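Local coordinates for AT-rich interactive domain-containing protein 4 (Arabidopsis thaliana, PDB 6LQF), which probably regulates transcription by reading two signals at once, with an ARID domain bound to DNA and a PHD finger bound to a lysine-trimethylated histone H3 tail, at residues Ala57-Ser61 with Lys62-Leu66; Arg96-Thr99 with Leu100-Met104; Leu177-Val180 with Cys181-Cys184. All coordinates share one frame; numbering follows the deposited sequence.

How the contacts relate
Within the ARID domain, contact 1 (57-66) comes first along the chain, a hairpin that closes on itself and runs into helix 66-74. Contact 2 (96-104) follows in the loop between helix 87-91 and helix 107-118 and folds over a turn of its own. The contacts run in series, none nested in or crossing another, yet contacts 1 and 2 touch: Leu59 O accepts a hydrogen bond from Asn97 ND2, and Leu59 CD1 packs on Met104 CE. Together they place neighbouring DNA-binding loops on one DNA strand, chain C. Contact 3 (177-184) belongs to the PHD finger, its centre about 34 Å from that of contact 1, and supplies two of the four cysteines of a zinc site there.

Contact 1: Ala57-Ser61 with Lys62-Leu66; sequences AVLNS and KRLDL. With nucleotides of chain C.
Leu59 and Lys62 form the hydrogen-bonded antiparallel pair that closes a tight beta hairpin of the ARID domain, with a type I' turn running from one to the other. Leu59 N donates almost straight to Lys62 O (2.9 Å, 172°), whereas the return bond, from Lys62 N to Leu59 O, is longer at 3.2 Å. Further down, past the non-hydrogen-bonded pair Val58 and Arg63, Leu64 N donates to Ala57 O at 2.8 Å.

The apolar side chains meet on the protein side. Leu64 lies against Ala57, CB to CB at 4.0 Å, and the Leu64 and Leu59 side chains cross obliquely, Leu64 CD1 lying 4.1 Å from Leu59 CD2. Leu59 reaches it because CG stands anti to the backbone N (chi1 180°). Helix 107-118 covers this patch, with Leu111 on Leu59 and His114 on Leu64. At the turn, Asn60 is held by a hydrogen bond from ND2 to Asn97 O.

This hairpin grips the DNA through main-chain amides. Val58 N donates to OP1 of DT3 of chain C at 2.8 Å. One phosphate along, the turn clasps DA4 of chain C with two consecutive amides: Asn60 N donates to OP2 at 2.9 Å and Ser61 N to OP1 at 2.8 Å.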
loop_
_atom_site.group_PDB
_atom_site.type_symbol
_atom_site.label_atom_id
_atom_site.label_comp_id
_atom_site.label_asym_id
_atom_site.label_seq_id
_atom_site.Cartn_x
_atom_site.Cartn_y
_atom_site.Cartn_z
ATOM N N ALA A 57 -15.031 6.356 -9.850
ATOM C CA ALA A 57 -15.323 5.545 -8.666
ATOM C C ALA A 57 -15.239 6.482 -7.474
ATOM O O ALA A 57 -14.382 7.375 -7.392
ATOM C CB ALA A 57 -14.370 4.377 -8.470
ATOM N N VAL A 58 -16.142 6.250 -6.543
ATOM C CA VAL A 58 -16.285 7.095 -5.352
ATOM C C VAL A 58 -16.179 6.194 -4.119
ATOM O O VAL A 58 -16.731 5.078 -4.085
ATOM C CB VAL A 58 -17.625 7.799 -5.375
ATOM C CG1 VAL A 58 -17.900 8.572 -4.083
ATOM C CG2 VAL A 58 -17.680 8.721 -6.571
ATOM N N LEU A 59 -15.478 6.697 -3.104
ATOM C CA LEU A 59 -15.303 6.036 -1.812
ATOM C C LEU A 59 -15.451 7.109 -0.731
ATOM O O LEU A 59 -14.702 8.073 -0.725
ATOM C CB LEU A 59 -13.934 5.394 -1.718
ATOM C CG LEU A 59 -13.678 4.682 -0.385
ATOM C CD1 LEU A 59 -14.614 3.526 -0.299
ATOM C CD2 LEU A 59 -12.258 4.194 -0.318
ATOM N N ASN A 60 -16.381 6.895 0.187
ATOM C CA ASN A 60 -16.675 7.817 1.274
ATOM C C ASN A 60 -16.875 9.236 0.725
ATOM O O ASN A 60 -16.303 10.179 1.240
ATOM C CB ASN A 60 -15.534 7.788 2.295
ATOM C CG ASN A 60 -15.915 8.375 3.641
ATOM O OD1 ASN A 60 -17.081 8.436 3.989
ATOM N ND2 ASN A 60 -14.904 8.813 4.421
ATOM N N SER A 61 -17.674 9.336 -0.343
ATOM C CA SER A 61 -18.079 10.606 -0.996
ATOM C C SER A 61 -16.980 11.384 -1.681
ATOM O O SER A 61 -17.206 12.573 -1.989
ATOM C CB SER A 61 -18.709 11.548 0.053
ATOM O OG SER A 61 -19.829 10.939 0.688
ATOM N N LYS A 62 -15.789 10.817 -1.869
ATOM C CA LYS A 62 -14.745 11.465 -2.637
ATOM C C LYS A 62 -14.284 10.541 -3.748
ATOM O O LYS A 62 -14.431 9.314 -3.641
ATOM C CB LYS A 62 -13.565 11.879 -1.744
ATOM C CG LYS A 62 -13.959 12.982 -0.769
ATOM C CD LYS A 62 -12.768 13.387 0.085
ATOM C CE LYS A 62 -13.167 14.589 0.933
ATOM N NZ LYS A 62 -12.065 15.015 1.832
ATOM N N ARG A 63 -13.727 11.097 -4.820
ATOM C CA ARG A 63 -13.198 10.237 -5.901
ATOM C C ARG A 63 -12.143 9.281 -5.347
ATOM O O ARG A 63 -11.347 9.662 -4.512
ATOM C CB ARG A 63 -12.590 11.091 -7.031
ATOM C CG ARG A 63 -12.186 10.249 -8.265
ATOM C CD ARG A 63 -11.660 11.183 -9.401
ATOM N NE ARG A 63 -12.490 12.380 -9.655
ATOM C CZ ARG A 63 -13.486 12.389 -10.537
ATOM N NH1 ARG A 63 -13.792 11.329 -11.286
ATOM N NH2 ARG A 63 -14.186 13.485 -10.721
ATOM N N LEU A 64 -12.160 8.026 -5.770
ATOM C CA LEU A 64 -11.208 7.046 -5.258
ATOM C C LEU A 64 -9.743 7.462 -5.475
ATOM O O LEU A 64 -9.372 7.787 -6.609
ATOM C CB LEU A 64 -11.508 5.733 -5.964
ATOM C CG LEU A 64 -10.580 4.592 -5.580
ATOM C CD1 LEU A 64 -10.817 4.194 -4.132
ATOM C CD2 LEU A 64 -10.869 3.450 -6.540
ATOM N N ASP A 65 -8.941 7.446 -4.402
ATOM C CA ASP A 65 -7.524 7.867 -4.430
ATOM C C ASP A 65 -6.597 6.691 -4.759
ATOM O O ASP A 65 -6.046 6.004 -3.851
ATOM C CB ASP A 65 -7.164 8.476 -3.058
ATOM C CG ASP A 65 -5.701 8.879 -2.923
ATOM O OD1 ASP A 65 -4.913 8.793 -3.893
ATOM O OD2 ASP A 65 -5.358 9.323 -1.794
ATOM N N LEU A 66 -6.433 6.428 -6.035
ATOM C CA LEU A 66 -5.674 5.243 -6.482
ATOM C C LEU A 66 -4.199 5.345 -6.186
ATOM O O LEU A 66 -3.527 4.319 -5.963
ATOM C CB LEU A 66 -5.848 5.024 -7.999
ATOM C CG LEU A 66 -7.200 4.599 -8.451
ATOM C CD1 LEU A 66 -7.245 4.733 -9.970
ATOM C CD2 LEU A 66 -7.378 3.131 -8.088
ATOM P P DA C 4 -19.628 5.844 -0.640
ATOM O OP1 DA C 4 -19.451 7.245 -0.744
ATOM O OP2 DA C 4 -18.497 4.979 -0.454
ATOM O "O5'" DA C 4 -20.573 5.538 0.586
ATOM C "C5'" DA C 4 -21.801 6.236 0.724
ATOM C "C4'" DA C 4 -22.574 5.739 1.925
ATOM O "O4'" DA C 4 -23.123 4.437 1.667
ATOM C "C3'" DA C 4 -21.800 5.618 3.228
ATOM O "O3'" DA C 4 -22.734 6.014 4.220
ATOM C "C2'" DA C 4 -21.510 4.137 3.329
ATOM C "C1'" DA C 4 -22.719 3.529 2.673
ATOM N N9 DA C 4 -22.518 2.254 2.019
ATOM C C8 DA C 4 -21.449 1.845 1.272
ATOM N N7 DA C 4 -21.610 0.677 0.714
ATOM C C5 DA C 4 -22.876 0.289 1.118
ATOM C C6 DA C 4 -23.626 -0.862 0.884
ATOM N N6 DA C 4 -23.203 -1.878 0.137
ATOM N N1 DA C 4 -24.855 -0.931 1.431
ATOM C C2 DA C 4 -25.274 0.083 2.189
ATOM N N3 DA C 4 -24.665 1.217 2.480
ATOM C C4 DA C 4 -23.455 1.264 1.904
ATOM P P DT C 3 -18.779 3.152 -6.840
ATOM O OP1 DT C 3 -18.139 4.374 -7.243
ATOM O OP2 DT C 3 -18.018 1.958 -6.727
ATOM O "O5'" DT C 3 -19.536 3.366 -5.468
ATOM C "C5'" DT C 3 -20.360 4.502 -5.297
ATOM C "C4'" DT C 3 -21.059 4.485 -3.961
ATOM O "O4'" DT C 3 -22.008 3.409 -3.951
ATOM C "C3'" DT C 3 -20.186 4.300 -2.714
ATOM O "O3'" DT C 3 -20.495 5.399 -1.869
ATOM C "C2'" DT C 3 -20.684 2.999 -2.113
ATOM C "C1'" DT C 3 -22.094 2.906 -2.646
ATOM N N1 DT C 3 -22.624 1.565 -2.756
ATOM C C2 DT C 3 -23.884 1.297 -2.286
ATOM O O2 DT C 3 -24.542 2.098 -1.661
ATOM N N3 DT C 3 -24.301 0.011 -2.493
ATOM C C4 DT C 3 -23.627 -0.984 -3.166
ATOM O O4 DT C 3 -24.135 -2.080 -3.300
ATOM C C5 DT C 3 -22.332 -0.613 -3.673
ATOM C C7 DT C 3 -21.524 -1.629 -4.414
ATOM C C6 DT C 3 -21.915 0.636 -3.473
#

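Contact 2: Arg96-Thr99 with Leu100-Met104; sequences RNHT and LTNRM. With nucleotides of chain C.
Asn102 turns back across a short loop to tie down Thr99, and this is where the contact is tight. Its ND2 donates to Thr99 O over 2.8 Å in a nearly straight bond (170°) that lies in both the carbonyl plane and the amide plane. The other arm of the same amide is used as well: OD1 accepts from Met104 N at 2.9 Å on a lone pair, which makes an Asx turn. With CG set between the backbone N and the carbonyl carbon (chi1 72°), each arm of the amide meets its own partner, and the two bonds fix its rotation. Thr99 OG1 gives a second tie, donating to Thr101 O at 3.1 Å from above the carbonyl plane, while Asn60 ND2 also bonds to this hydroxyl. A leucine in place of Asn102 would probably leave Thr99 O and Met104 N without these partners, freeing the turn to open.

The approach of His98 is loose by comparison: its ring stands steeply to the Asn102 amide, planes 72° apart, with ND1 no nearer to ND2 than 4.1 Å. The solvent side belongs to Leu100 and Thr101, both exposed and pointing away at the bend. Beyond it, Arg103 NE donates to OP2 of DA6 of chain C at 3.1 Å, the oxygen lying at the guanidinium edge, and Arg103 O sits 3.4 Å from C8 of DG5 of chain C. Such a DNA-facing loop leading into a helix, here 107-118, is consistent with the helix-turn-helix-like unit of ARID domains.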
loop_
_atom_site.group_PDB
_atom_site.type_symbol
_atom_site.label_atom_id
_atom_site.label_comp_id
_atom_site.label_asym_id
_atom_site.label_seq_id
_atom_site.Cartn_x
_atom_site.Cartn_y
_atom_site.Cartn_z
ATOM N N ARG A 96 -7.015 9.906 0.526
ATOM C CA ARG A 96 -7.845 11.123 0.650
ATOM C C ARG A 96 -9.276 10.797 1.059
ATOM O O ARG A 96 -9.971 11.680 1.626
ATOM C CB ARG A 96 -7.894 11.917 -0.664
ATOM C CG ARG A 96 -6.603 12.551 -1.002
ATOM C CD ARG A 96 -6.880 13.537 -2.173
ATOM N NE ARG A 96 -7.124 12.864 -3.440
ATOM C CZ ARG A 96 -6.152 12.605 -4.309
ATOM N NH1 ARG A 96 -4.902 12.939 -4.012
ATOM N NH2 ARG A 96 -6.402 11.999 -5.451
ATOM N N ASN A 97 -9.711 9.551 0.810
ATOM C CA ASN A 97 -11.083 9.138 1.106
ATOM C C ASN A 97 -11.346 8.967 2.595
ATOM O O ASN A 97 -12.506 8.881 3.014
ATOM C CB ASN A 97 -11.384 7.844 0.350
ATOM C CG ASN A 97 -11.069 7.985 -1.099
ATOM O OD1 ASN A 97 -9.946 7.764 -1.532
ATOM N ND2 ASN A 97 -12.059 8.442 -1.867
ATOM N N HIS A 98 -10.288 8.894 3.413
ATOM C CA HIS A 98 -10.493 8.761 4.831
ATOM C C HIS A 98 -11.113 9.989 5.472
ATOM O O HIS A 98 -10.738 11.127 5.141
ATOM C CB HIS A 98 -9.135 8.477 5.491
ATOM C CG HIS A 98 -9.192 8.416 6.980
ATOM N ND1 HIS A 98 -9.633 7.312 7.679
ATOM C CD2 HIS A 98 -8.823 9.336 7.903
ATOM C CE1 HIS A 98 -9.509 7.540 8.980
ATOM N NE2 HIS A 98 -9.033 8.761 9.140
ATOM N N THR A 99 -12.054 9.770 6.386
ATOM C CA THR A 99 -12.471 10.802 7.333
ATOM C C THR A 99 -12.397 10.223 8.748
ATOM O O THR A 99 -12.516 9.005 8.940
ATOM C CB THR A 99 -13.924 11.341 7.029
ATOM O OG1 THR A 99 -14.863 10.254 6.998
ATOM C CG2 THR A 99 -13.971 12.076 5.692
ATOM N N LEU A 100 -12.131 11.104 9.726
ATOM C CA LEU A 100 -11.941 10.722 11.125
ATOM C C LEU A 100 -13.104 9.900 11.643
ATOM O O LEU A 100 -12.931 8.832 12.231
ATOM C CB LEU A 100 -11.771 11.972 11.983
ATOM C CG LEU A 100 -11.449 11.702 13.447
ATOM C CD1 LEU A 100 -9.986 12.040 13.714
ATOM C CD2 LEU A 100 -12.395 12.518 14.347
ATOM N N THR A 101 -14.298 10.427 11.423
ATOM C CA THR A 101 -15.516 9.735 11.770
ATOM C C THR A 101 -16.142 9.319 10.458
ATOM O O THR A 101 -16.537 10.155 9.643
ATOM C CB THR A 101 -16.502 10.608 12.561
ATOM O OG1 THR A 101 -16.944 11.681 11.727
ATOM C CG2 THR A 101 -15.851 11.161 13.820
ATOM N N ASN A 102 -16.168 8.020 10.249
ATOM C CA ASN A 102 -16.753 7.434 9.056
ATOM C C ASN A 102 -17.376 6.131 9.490
ATOM O O ASN A 102 -16.985 5.558 10.528
ATOM C CB ASN A 102 -15.706 7.206 7.954
ATOM C CG ASN A 102 -14.751 6.057 8.270
ATOM O OD1 ASN A 102 -15.101 4.894 8.121
ATOM N ND2 ASN A 102 -13.543 6.377 8.701
ATOM N N ARG A 103 -18.337 5.665 8.705
ATOM C CA ARG A 103 -18.954 4.357 8.938
ATOM C C ARG A 103 -18.673 3.407 7.761
ATOM O O ARG A 103 -19.580 2.723 7.260
ATOM C CB ARG A 103 -20.464 4.499 9.144
ATOM C CG ARG A 103 -20.872 5.151 10.470
ATOM C CD ARG A 103 -20.187 4.476 11.658
ATOM N NE ARG A 103 -20.590 3.079 11.841
ATOM C CZ ARG A 103 -19.883 2.167 12.513
ATOM N NH1 ARG A 103 -18.719 2.491 13.066
ATOM N NH2 ARG A 103 -20.334 0.922 12.624
ATOM N N MET A 104 -17.428 3.405 7.300
ATOM C CA MET A 104 -17.005 2.611 6.150
ATOM C C MET A 104 -16.620 1.218 6.612
ATOM O O MET A 104 -15.453 0.819 6.577
ATOM C CB MET A 104 -15.827 3.287 5.458
ATOM C CG MET A 104 -16.218 4.665 4.857
ATOM S SD MET A 104 -17.363 4.569 3.464
ATOM C CE MET A 104 -16.519 3.458 2.380
ATOM P P DG C 5 -22.292 6.341 5.671
ATOM O OP1 DG C 5 -23.031 7.564 6.064
ATOM O OP2 DG C 5 -20.823 6.247 5.830
ATOM O "O5'" DG C 5 -22.881 5.100 6.492
ATOM C "C5'" DG C 5 -24.264 4.906 6.509
ATOM C "C4'" DG C 5 -24.590 3.507 6.971
ATOM O "O4'" DG C 5 -24.155 2.555 5.986
ATOM C "C3'" DG C 5 -23.971 3.064 8.302
ATOM O "O3'" DG C 5 -25.042 2.576 9.124
ATOM C "C2'" DG C 5 -23.009 1.928 7.898
ATOM C "C1'" DG C 5 -23.734 1.399 6.671
ATOM N N9 DG C 5 -22.924 0.624 5.755
ATOM C C8 DG C 5 -21.678 0.916 5.280
ATOM N N7 DG C 5 -21.220 0.007 4.465
ATOM C C5 DG C 5 -22.252 -0.923 4.383
ATOM C C6 DG C 5 -22.336 -2.146 3.678
ATOM O O6 DG C 5 -21.490 -2.627 2.904
ATOM N N1 DG C 5 -23.524 -2.794 3.916
ATOM C C2 DG C 5 -24.504 -2.323 4.760
ATOM N N2 DG C 5 -25.585 -3.047 4.887
ATOM N N3 DG C 5 -24.425 -1.190 5.413
ATOM C C4 DG C 5 -23.279 -0.568 5.198
ATOM P P DA C 6 -24.839 2.118 10.652
ATOM O OP1 DA C 6 -25.804 2.889 11.461
ATOM O OP2 DA C 6 -23.418 2.076 11.049
ATOM O "O5'" DA C 6 -25.428 0.632 10.648
ATOM C "C5'" DA C 6 -26.683 0.383 10.019
ATOM C "C4'" DA C 6 -27.004 -1.120 10.020
ATOM O "O4'" DA C 6 -26.226 -1.784 8.989
ATOM C "C3'" DA C 6 -26.711 -1.867 11.313
ATOM O "O3'" DA C 6 -27.700 -2.888 11.507
ATOM C "C2'" DA C 6 -25.325 -2.478 11.051
ATOM C "C1'" DA C 6 -25.405 -2.803 9.571
ATOM N N9 DA C 6 -24.124 -2.747 8.871
ATOM C C8 DA C 6 -23.182 -1.737 8.938
ATOM N N7 DA C 6 -22.151 -1.923 8.153
ATOM C C5 DA C 6 -22.424 -3.147 7.533
ATOM C C6 DA C 6 -21.718 -3.890 6.570
ATOM N N6 DA C 6 -20.530 -3.524 6.052
ATOM N N1 DA C 6 -22.303 -5.052 6.162
ATOM C C2 DA C 6 -23.472 -5.415 6.671
ATOM N N3 DA C 6 -24.240 -4.782 7.562
ATOM C C4 DA C 6 -23.659 -3.633 7.936
#

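Contact 3: Leu177-Val180 with Cys181-Cys184; sequences LEYV and CPNC. With ZN (zinc ion), chain F.
The second zinc site of the PHD finger takes its last two ligands from this stretch, where Tyr179 and Val180 pack against the cysteines that follow them. Cys181 SG and Cys184 SG each bind the zinc ion at 2.3 Å, and Cys148 and Cys151 complete the tetrahedral set. Cys184 N also points back at Cys181 SG, a weak bond of 3.4 Å bent to 145°, which may ease the charge on the thiolate. Cys181 places its sulfur between the backbone N and the carbonyl carbon (chi1 82°), a rotation that turns it to the zinc ion, and the chain winds in helical fashion through Pro182 to bring Cys184 beside it.

Because the ligands of this site interleave along the chain with those of the other (Cys134, Cys137, His156 and Cys159), the finger has the cross-brace topology of PHD domains. Tyr179 spreads one ring face over Cys181 N and lays CE2 4.0 Å from Cys181 CB. Its OH, hydrogen-bonded to Asp160, comes within 3.5 Å of Pro182 CD. The same residue packs on an apolar side chain of the bound peptide, and Leu177 makes backbone hydrogen bonds to that peptide. Val180 CG1 rests on Cys184 CB at 3.8 Å.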
loop_
_atom_site.group_PDB
_atom_site.type_symbol
_atom_site.label_atom_id
_atom_site.label_comp_id
_atom_site.label_asym_id
_atom_site.label_seq_id
_atom_site.Cartn_x
_atom_site.Cartn_y
_atom_site.Cartn_z
ATOM N N LEU A 177 0.912 1.318 18.138
ATOM C CA LEU A 177 2.164 1.684 18.835
ATOM C C LEU A 177 3.260 2.127 17.881
ATOM O O LEU A 177 3.382 1.558 16.769
ATOM C CB LEU A 177 2.671 0.493 19.640
ATOM C CG LEU A 177 1.773 0.048 20.777
ATOM C CD1 LEU A 177 2.356 -1.254 21.399
ATOM C CD2 LEU A 177 1.719 1.127 21.840
ATOM N N GLU A 178 4.100 3.070 18.328
ATOM C CA GLU A 178 5.289 3.459 17.579
ATOM C C GLU A 178 6.317 2.318 17.654
ATOM O O GLU A 178 6.496 1.720 18.710
ATOM C CB GLU A 178 5.892 4.758 18.188
ATOM C CG GLU A 178 7.198 5.207 17.605
ATOM C CD GLU A 178 7.837 6.324 18.442
ATOM O OE1 GLU A 178 7.500 6.443 19.635
ATOM O OE2 GLU A 178 8.678 7.067 17.906
ATOM N N TYR A 179 6.965 1.971 16.543
ATOM C CA TYR A 179 8.040 0.999 16.583
ATOM C C TYR A 179 9.370 1.649 16.174
ATOM O O TYR A 179 9.451 2.258 15.126
ATOM C CB TYR A 179 7.736 -0.199 15.673
ATOM C CG TYR A 179 8.885 -1.178 15.668
ATOM C CD1 TYR A 179 9.125 -1.974 16.773
ATOM C CD2 TYR A 179 9.743 -1.293 14.571
ATOM C CE1 TYR A 179 10.210 -2.853 16.792
ATOM C CE2 TYR A 179 10.831 -2.167 14.577
ATOM C CZ TYR A 179 11.062 -2.924 15.707
ATOM O OH TYR A 179 12.125 -3.820 15.784
ATOM N N VAL A 180 10.407 1.471 16.995
ATOM C CA VAL A 180 11.750 1.918 16.651
ATOM C C VAL A 180 12.644 0.715 16.776
ATOM O O VAL A 180 12.646 0.075 17.832
ATOM C CB VAL A 180 12.216 3.065 17.568
ATOM C CG1 VAL A 180 13.662 3.425 17.327
ATOM C CG2 VAL A 180 11.310 4.285 17.358
ATOM N N CYS A 181 13.383 0.401 15.728
ATOM C CA CYS A 181 14.167 -0.850 15.684
ATOM C C CYS A 181 15.383 -0.834 16.624
ATOM O O CYS A 181 15.739 0.246 17.139
ATOM C CB CYS A 181 14.622 -1.106 14.216
ATOM S SG CYS A 181 16.127 -0.191 13.674
ATOM N N PRO A 182 15.983 -2.004 16.881
ATOM C CA PRO A 182 17.098 -2.046 17.840
ATOM C C PRO A 182 18.293 -1.233 17.356
ATOM O O PRO A 182 19.042 -0.711 18.187
ATOM C CB PRO A 182 17.439 -3.546 17.904
ATOM C CG PRO A 182 16.189 -4.259 17.522
ATOM C CD PRO A 182 15.549 -3.351 16.460
ATOM N N ASN A 183 18.544 -1.180 16.053
ATOM C CA ASN A 183 19.681 -0.402 15.550
ATOM C C ASN A 183 19.517 1.110 15.723
ATOM O O ASN A 183 20.507 1.808 15.942
ATOM C CB ASN A 183 19.942 -0.763 14.083
ATOM C CG ASN A 183 20.375 -2.206 13.935
ATOM O OD1 ASN A 183 20.693 -2.860 14.940
ATOM N ND2 ASN A 183 20.428 -2.700 12.714
ATOM N N CYS A 184 18.285 1.620 15.645
ATOM C CA CYS A 184 18.006 3.052 15.793
ATOM C C CYS A 184 17.900 3.524 17.235
ATOM O O CYS A 184 18.172 4.682 17.557
ATOM C CB CYS A 184 16.695 3.407 15.098
ATOM S SG CYS A 184 16.806 3.462 13.318
HETATM ZN ZN ZN F . 15.484 1.742 12.582
#